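Local coordinates for protein NADP-dependent alcohol dehydrogenase 6 (Saccharomyces cerevisiae, PDB 1PIW) that reduces a broad range of aromatic and aliphatic aldehydes to alcohols with NADPH, as a homodimeric, zinc-dependent medium-chain alcohol dehydrogenase, at residues I10-H15 against H51-H56; E16-P21 against E335-M340. All blocks are in the same frame, centred on the assembly; numbering follows the deposited sequence.

Overall arrangement
Contacts 1 and 2 lie side by side, their centres about 8 Å apart, and draw on consecutive pieces of one run of chain, 10-15 and then 16-21. In contact 1 the first piece meets the last turn of helix 47-53; in contact 2 its continuation meets helix 330-342. The chemistry differs accordingly. Contact 1 is partly buried and rests on a histidine ring bonded to a helix-end carbonyl, whereas contact 2 has a buried aromatic and proline core with an ion pair at its partly exposed margin. Ile12 joins the two, its CD1 lying 3.4 Å from both Pro21 CG and Phe337 CE1. Helix 47-53 also carries His51, which reaches NADP.

Contact 1: residues I10-H15 against H51-H56. With NAP (NADP nicotinamide-adenine-dinucleotide phosphate), chain E.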
loop_
_atom_site.group_PDB
_atom_site.type_symbol
_atom_site.label_atom_id
_atom_site.label_comp_id
_atom_site.label_asym_id
_atom_site.label_seq_id
_atom_site.Cartn_x
_atom_site.Cartn_y
_atom_site.Cartn_z
ATOM N N ILE A 10 25.487 -26.622 -15.627
ATOM C CA ILE A 10 25.404 -25.843 -16.848
ATOM C C ILE A 10 25.515 -24.386 -16.418
ATOM O O ILE A 10 24.534 -23.786 -15.986
ATOM C CB ILE A 10 24.065 -26.076 -17.530
ATOM C CG1 ILE A 10 23.730 -27.566 -17.489
ATOM C CG2 ILE A 10 24.118 -25.580 -18.959
ATOM C CD1 ILE A 10 24.806 -28.441 -18.064
ATOM N N ALA A 11 26.714 -23.821 -16.540
ATOM C CA ALA A 11 26.962 -22.449 -16.102
ATOM C C ALA A 11 27.190 -21.367 -17.149
ATOM O O ALA A 11 27.921 -21.554 -18.117
ATOM C CB ALA A 11 28.130 -22.450 -15.131
ATOM N N ILE A 12 26.568 -20.221 -16.909
ATOM C CA ILE A 12 26.686 -19.049 -17.773
ATOM C C ILE A 12 28.165 -18.631 -17.802
ATOM O O ILE A 12 28.768 -18.427 -16.747
ATOM C CB ILE A 12 25.887 -17.849 -17.200
ATOM C CG1 ILE A 12 24.499 -18.284 -16.722
ATOM C CG2 ILE A 12 25.799 -16.764 -18.230
ATOM C CD1 ILE A 12 23.617 -18.836 -17.776
ATOM N N GLN A 13 28.742 -18.484 -18.995
ATOM C CA GLN A 13 30.155 -18.101 -19.117
ATOM C C GLN A 13 30.414 -16.606 -19.311
ATOM O O GLN A 13 31.531 -16.148 -19.091
ATOM C CB GLN A 13 30.804 -18.874 -20.259
ATOM C CG GLN A 13 30.569 -20.359 -20.177
ATOM C CD GLN A 13 31.196 -20.975 -18.951
ATOM O OE1 GLN A 13 30.774 -22.034 -18.495
ATOM N NE2 GLN A 13 32.215 -20.321 -18.415
ATOM N N SER A 14 29.391 -15.858 -19.729
ATOM C CA SER A 14 29.511 -14.415 -19.930
ATOM C C SER A 14 28.140 -13.816 -20.182
ATOM O O SER A 14 27.320 -14.424 -20.855
ATOM C CB SER A 14 30.394 -14.113 -21.132
ATOM O OG SER A 14 29.609 -13.666 -22.233
ATOM N N HIS A 15 27.893 -12.617 -19.668
ATOM C CA HIS A 15 26.595 -11.974 -19.867
ATOM C C HIS A 15 26.238 -11.660 -21.316
ATOM O O HIS A 15 25.203 -11.048 -21.565
ATOM C CB HIS A 15 26.492 -10.667 -19.084
ATOM C CG HIS A 15 26.493 -10.846 -17.601
ATOM N ND1 HIS A 15 25.733 -11.803 -16.968
ATOM C CD2 HIS A 15 27.140 -10.170 -16.622
ATOM C CE1 HIS A 15 25.914 -11.711 -15.663
ATOM N NE2 HIS A 15 26.762 -10.728 -15.427
ATOM N N HIS A 51 16.899 -12.826 -16.317
ATOM C CA HIS A 51 17.365 -11.489 -15.959
ATOM C C HIS A 51 18.814 -11.529 -15.513
ATOM O O HIS A 51 19.648 -10.733 -15.950
ATOM C CB HIS A 51 16.548 -10.934 -14.796
ATOM C CG HIS A 51 15.137 -10.579 -15.145
ATOM N ND1 HIS A 51 14.805 -9.412 -15.798
ATOM C CD2 HIS A 51 13.972 -11.219 -14.897
ATOM C CE1 HIS A 51 13.493 -9.346 -15.933
ATOM N NE2 HIS A 51 12.965 -10.430 -15.394
ATOM N N CYS A 52 19.094 -12.467 -14.617
ATOM C CA CYS A 52 20.417 -12.630 -14.058
ATOM C C CYS A 52 21.464 -13.013 -15.097
ATOM O O CYS A 52 22.479 -12.328 -15.243
ATOM C CB CYS A 52 20.366 -13.682 -12.957
ATOM S SG CYS A 52 21.712 -13.566 -11.793
ATOM N N ALA A 53 21.220 -14.102 -15.821
ATOM C CA ALA A 53 22.167 -14.579 -16.825
ATOM C C ALA A 53 22.416 -13.553 -17.922
ATOM O O ALA A 53 23.532 -13.394 -18.404
ATOM C CB ALA A 53 21.668 -15.888 -17.424
ATOM N N ALA A 54 21.361 -12.854 -18.308
ATOM C CA ALA A 54 21.463 -11.845 -19.338
ATOM C C ALA A 54 22.148 -10.613 -18.789
ATOM O O ALA A 54 22.342 -9.634 -19.499
ATOM C CB ALA A 54 20.097 -11.486 -19.827
ATOM N N GLY A 55 22.507 -10.660 -17.515
ATOM C CA GLY A 55 23.169 -9.527 -16.898
ATOM C C GLY A 55 22.274 -8.322 -16.673
ATOM O O GLY A 55 22.769 -7.207 -16.540
ATOM N N HIS A 56 20.962 -8.541 -16.627
ATOM C CA HIS A 56 20.000 -7.457 -16.415
ATOM C C HIS A 56 20.098 -6.865 -15.033
ATOM O O HIS A 56 19.708 -5.724 -14.815
ATOM C CB HIS A 56 18.576 -7.957 -16.604
ATOM C CG HIS A 56 18.199 -8.153 -18.031
ATOM N ND1 HIS A 56 19.132 -8.376 -19.018
ATOM C CD2 HIS A 56 16.992 -8.175 -18.639
ATOM C CE1 HIS A 56 18.516 -8.524 -20.177
ATOM N NE2 HIS A 56 17.218 -8.406 -19.974
HETATM P PA NAP E . 7.865 -15.130 -17.289
HETATM O O1A NAP E . 9.116 -14.474 -17.434
HETATM O O2A NAP E . 7.532 -16.563 -17.707
HETATM O O5B NAP E . 6.750 -14.200 -17.956
HETATM C C5B NAP E . 6.639 -12.818 -17.522
HETATM C C4B NAP E . 5.241 -12.457 -18.054
HETATM O O4B NAP E . 4.945 -11.035 -17.669
HETATM C C3B NAP E . 5.070 -12.438 -19.599
HETATM O O3B NAP E . 4.597 -13.731 -20.009
HETATM C C2B NAP E . 4.090 -11.303 -19.822
HETATM O O2B NAP E . 2.726 -11.657 -19.625
HETATM C C1B NAP E . 4.528 -10.237 -18.779
HETATM N N9A NAP E . 5.531 -9.316 -19.383
HETATM C C8A NAP E . 6.778 -9.514 -19.952
HETATM N N7A NAP E . 7.364 -8.406 -20.394
HETATM C C5A NAP E . 6.441 -7.412 -20.098
HETATM C C6A NAP E . 6.498 -6.018 -20.334
HETATM N N6A NAP E . 7.495 -5.335 -20.916
HETATM N N1A NAP E . 5.404 -5.247 -19.921
HETATM C C2A NAP E . 4.300 -5.847 -19.299
HETATM N N3A NAP E . 4.210 -7.217 -19.054
HETATM C C4A NAP E . 5.309 -7.964 -19.471
HETATM O O3 NAP E . 7.384 -15.078 -15.795
HETATM P PN NAP E . 8.117 -15.063 -14.416
HETATM O O1N NAP E . 9.253 -15.990 -14.411
HETATM O O2N NAP E . 7.052 -15.306 -13.433
HETATM O O5D NAP E . 8.656 -13.596 -14.341
HETATM C C5D NAP E . 9.719 -13.341 -13.419
HETATM C C4D NAP E . 9.535 -11.971 -12.870
HETATM O O4D NAP E . 9.179 -12.123 -11.475
HETATM C C3D NAP E . 10.853 -11.157 -12.898
HETATM O O3D NAP E . 10.635 -9.774 -13.234
HETATM C C2D NAP E . 11.410 -11.369 -11.510
HETATM O O2D NAP E . 12.261 -10.332 -11.094
HETATM C C1D NAP E . 10.199 -11.462 -10.654
HETATM P P2B NAP E . 1.525 -11.114 -20.538
HETATM O O1X NAP E . 1.163 -9.755 -19.972
HETATM O O2X NAP E . 2.170 -11.046 -21.871
HETATM O O3X NAP E . 0.419 -12.104 -20.363
#
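His15 and Ile12 reach the last turn of helix 47-53 in two different ways. The tight part lies around the imidazole of His15. Its ND1 donates a nearly straight hydrogen bond to Ala53 O (3.1 Å, 164° at the hydrogen). The acceptor lies close to the ring plane, while the donor sits above the carbonyl plane of Ala53. Over one face of the same ring, nearer the rim than the centre, rests Gly55 CA, a CH-pi contact 3.6 Å from the ring centroid. At NE2 the backbone N of Met60 makes a further hydrogen bond, and bonds at both ring nitrogens probably hold the ring's rotation.

Gly55 ends the helix in a Schellman motif, with positive phi (71°) and two bonds back into the last turn: Gly55 N to Cys52 O at 2.8 Å and His56 N to His51 O at 2.6 Å. Glycine suits this place twice over: it accepts that backbone shape easily, and without a side chain its CA can lie against the ring face. Deeper in, Ile12 CD1 meets the small methyl of Ala53 CB at 3.6 Å, an apolar touch between the end of strand 7-12 and the helix. The looser side is at partly exposed Ala54, which turns its CB away from the 10-15 segment and buries little against it. At the start of the segment, buried His51 brings NE2 to 3.2 Å from O3D of NADP.

Contact 2: residues E16-P21 against E335-M340; sequences EDWKNP and EAFERM
Trp18 and Phe337 form the buried heart of this contact, where a type I beta turn from Asp17 to Asn20, in the loop between strands 7-12 and 22-26, packs on helix 330-342. Phe337 can be followed outward. Its CB, directed toward the loop, meets Trp18 CZ3 at 3.5 Å. Chi1 (-76°) sets CG anti to the carbonyl carbon, still close to that same tryptophan atom. CD1 approaches the backbone, 3.3 Å from Trp18 O, which lies at the ring's edge near its plane; CE1 also nears that oxygen and goes on to Pro21 CG at 3.5 Å. The two aromatic rings are inclined at 34° with centroids 5.5 Å apart, so they meet obliquely. A large flat residue suits this position because it touches tryptophan, carbonyl and proline at once, while the rigid proline offers an apolar ring that needs no polar partner. Ile50 of helix 47-53 also touches both aromatic side chains, so that helix packs against this cluster too.

Toward the partly exposed margin the chemistry becomes ionic. Lys19, whose CG lies over the centre of the Trp18 ring, continues as an extended chain across that of Glu338, roughly at a right angle. Its NZ is modelled in a salt bridge with Glu338 OE1, although the position of that oxygen is less certain. The stronger partners lie outside: Glu341 for Lys19 NZ, and Lys342 for Glu338 OE1, the latter bridge sharing the doubt about OE1. Long, flexible side chains suit such a margin. At the backbone, Lys19 O accepts a hydrogen bond from ND1 of His334, one helical turn before Glu338.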
loop_
_atom_site.group_PDB
_atom_site.type_symbol
_atom_site.label_atom_id
_atom_site.label_comp_id
_atom_site.label_asym_id
_atom_site.label_seq_id
_atom_site.Cartn_x
_atom_site.Cartn_y
_atom_site.Cartn_z
ATOM N N GLU A 16 27.077 -12.041 -22.274
ATOM C CA GLU A 16 26.750 -11.750 -23.668
ATOM C C GLU A 16 26.402 -13.046 -24.362
ATOM O O GLU A 16 25.518 -13.095 -25.233
ATOM C CB GLU A 16 27.912 -11.071 -24.392
ATOM C CG GLU A 16 28.295 -9.725 -23.817
ATOM C CD GLU A 16 29.025 -9.848 -22.487
ATOM O OE1 GLU A 16 30.104 -10.481 -22.462
ATOM O OE2 GLU A 16 28.527 -9.315 -21.467
ATOM N N ASP A 17 27.099 -14.099 -23.959
ATOM C CA ASP A 17 26.870 -15.420 -24.508
ATOM C C ASP A 17 25.942 -16.127 -23.514
ATOM O O ASP A 17 25.994 -17.351 -23.367
ATOM C CB ASP A 17 28.206 -16.147 -24.585
ATOM C CG ASP A 17 28.189 -17.306 -25.539
ATOM O OD1 ASP A 17 29.009 -18.240 -25.354
ATOM O OD2 ASP A 17 27.368 -17.271 -26.479
ATOM N N TRP A 18 25.090 -15.352 -22.834
ATOM C CA TRP A 18 24.205 -15.908 -21.818
ATOM C C TRP A 18 23.308 -17.028 -22.287
ATOM O O TRP A 18 22.917 -17.880 -21.491
ATOM C CB TRP A 18 23.349 -14.822 -21.161
ATOM C CG TRP A 18 22.213 -14.304 -21.997
ATOM C CD1 TRP A 18 22.262 -13.290 -22.903
ATOM C CD2 TRP A 18 20.848 -14.757 -21.979
ATOM N NE1 TRP A 18 21.016 -13.078 -23.448
ATOM C CE2 TRP A 18 20.132 -13.965 -22.899
ATOM C CE3 TRP A 18 20.163 -15.751 -21.275
ATOM C CZ2 TRP A 18 18.774 -14.137 -23.133
ATOM C CZ3 TRP A 18 18.807 -15.917 -21.510
ATOM C CH2 TRP A 18 18.130 -15.114 -22.431
ATOM N N LYS A 19 22.980 -17.041 -23.574
ATOM C CA LYS A 19 22.120 -18.097 -24.096
ATOM C C LYS A 19 22.845 -19.402 -24.375
ATOM O O LYS A 19 22.235 -20.341 -24.877
ATOM C CB LYS A 19 21.421 -17.658 -25.374
ATOM C CG LYS A 19 20.408 -16.557 -25.202
ATOM C CD LYS A 19 19.755 -16.292 -26.538
ATOM C CE LYS A 19 18.901 -15.054 -26.505
ATOM N NZ LYS A 19 18.351 -14.787 -27.854
ATOM N N ASN A 20 24.136 -19.474 -24.061
ATOM C CA ASN A 20 24.879 -20.708 -24.299
ATOM C C ASN A 20 25.727 -21.156 -23.127
ATOM O O ASN A 20 26.954 -21.243 -23.228
ATOM C CB ASN A 20 25.755 -20.588 -25.546
ATOM C CG ASN A 20 24.946 -20.553 -26.818
ATOM O OD1 ASN A 20 24.803 -19.507 -27.438
ATOM N ND2 ASN A 20 24.397 -21.697 -27.207
ATOM N N PRO A 21 25.080 -21.451 -21.990
ATOM C CA PRO A 21 25.776 -21.901 -20.782
ATOM C C PRO A 21 26.562 -23.163 -21.105
ATOM O O PRO A 21 26.138 -23.974 -21.931
ATOM C CB PRO A 21 24.634 -22.167 -19.811
ATOM C CG PRO A 21 23.604 -21.180 -20.233
ATOM C CD PRO A 21 23.641 -21.289 -21.734
ATOM N N GLU A 335 17.691 -23.892 -25.180
ATOM C CA GLU A 335 16.318 -23.817 -25.656
ATOM C C GLU A 335 15.437 -23.161 -24.614
ATOM O O GLU A 335 14.539 -22.383 -24.938
ATOM C CB GLU A 335 15.776 -25.211 -25.970
ATOM C CG GLU A 335 14.302 -25.177 -26.374
ATOM C CD GLU A 335 13.755 -26.525 -26.812
ATOM O OE1 GLU A 335 12.526 -26.614 -27.028
ATOM O OE2 GLU A 335 14.545 -27.484 -26.946
ATOM N N ALA A 336 15.690 -23.492 -23.356
ATOM C CA ALA A 336 14.927 -22.914 -22.276
ATOM C C ALA A 336 15.145 -21.408 -22.288
ATOM O O ALA A 336 14.187 -20.647 -22.336
ATOM C CB ALA A 336 15.370 -23.505 -20.961
ATOM N N PHE A 337 16.404 -20.978 -22.266
ATOM C CA PHE A 337 16.711 -19.553 -22.265
ATOM C C PHE A 337 16.203 -18.860 -23.506
ATOM O O PHE A 337 15.626 -17.773 -23.420
ATOM C CB PHE A 337 18.210 -19.315 -22.169
ATOM C CG PHE A 337 18.775 -19.517 -20.797
ATOM C CD1 PHE A 337 20.139 -19.327 -20.564
ATOM C CD2 PHE A 337 17.962 -19.910 -19.741
ATOM C CE1 PHE A 337 20.683 -19.526 -19.304
ATOM C CE2 PHE A 337 18.498 -20.112 -18.473
ATOM C CZ PHE A 337 19.860 -19.920 -18.254
ATOM N N GLU A 338 16.425 -19.487 -24.659
ATOM C CA GLU A 338 15.999 -18.923 -25.937
ATOM C C GLU A 338 14.523 -18.622 -25.928
ATOM O O GLU A 338 14.116 -17.496 -26.162
ATOM C CB GLU A 338 16.282 -19.898 -27.077
ATOM C CG GLU A 338 16.252 -19.267 -28.466
ATOM C CD GLU A 338 17.588 -18.625 -28.841
ATOM O OE1 GLU A 338 17.964 -17.598 -28.227
ATOM O OE2 GLU A 338 18.269 -19.162 -29.750
ATOM N N ARG A 339 13.727 -19.649 -25.652
ATOM C CA ARG A 339 12.279 -19.534 -25.623
ATOM C C ARG A 339 11.742 -18.586 -24.558
ATOM O O ARG A 339 10.766 -17.877 -24.794
ATOM C CB ARG A 339 11.668 -20.917 -25.461
ATOM C CG ARG A 339 11.940 -21.805 -26.643
ATOM C CD ARG A 339 10.670 -22.497 -27.074
ATOM N NE ARG A 339 10.561 -23.850 -26.540
ATOM C CZ ARG A 339 9.426 -24.383 -26.100
ATOM N NH1 ARG A 339 8.302 -23.683 -26.121
ATOM N NH2 ARG A 339 9.415 -25.624 -25.648
ATOM N N MET A 340 12.364 -18.568 -23.383
ATOM C CA MET A 340 11.917 -17.662 -22.340
ATOM C C MET A 340 12.012 -16.250 -22.877
ATOM O O MET A 340 11.139 -15.434 -22.639
ATOM C CB MET A 340 12.784 -17.799 -21.099
ATOM C CG MET A 340 12.373 -18.923 -20.175
ATOM S SD MET A 340 10.869 -18.573 -19.244
ATOM C CE MET A 340 10.560 -20.272 -18.550
#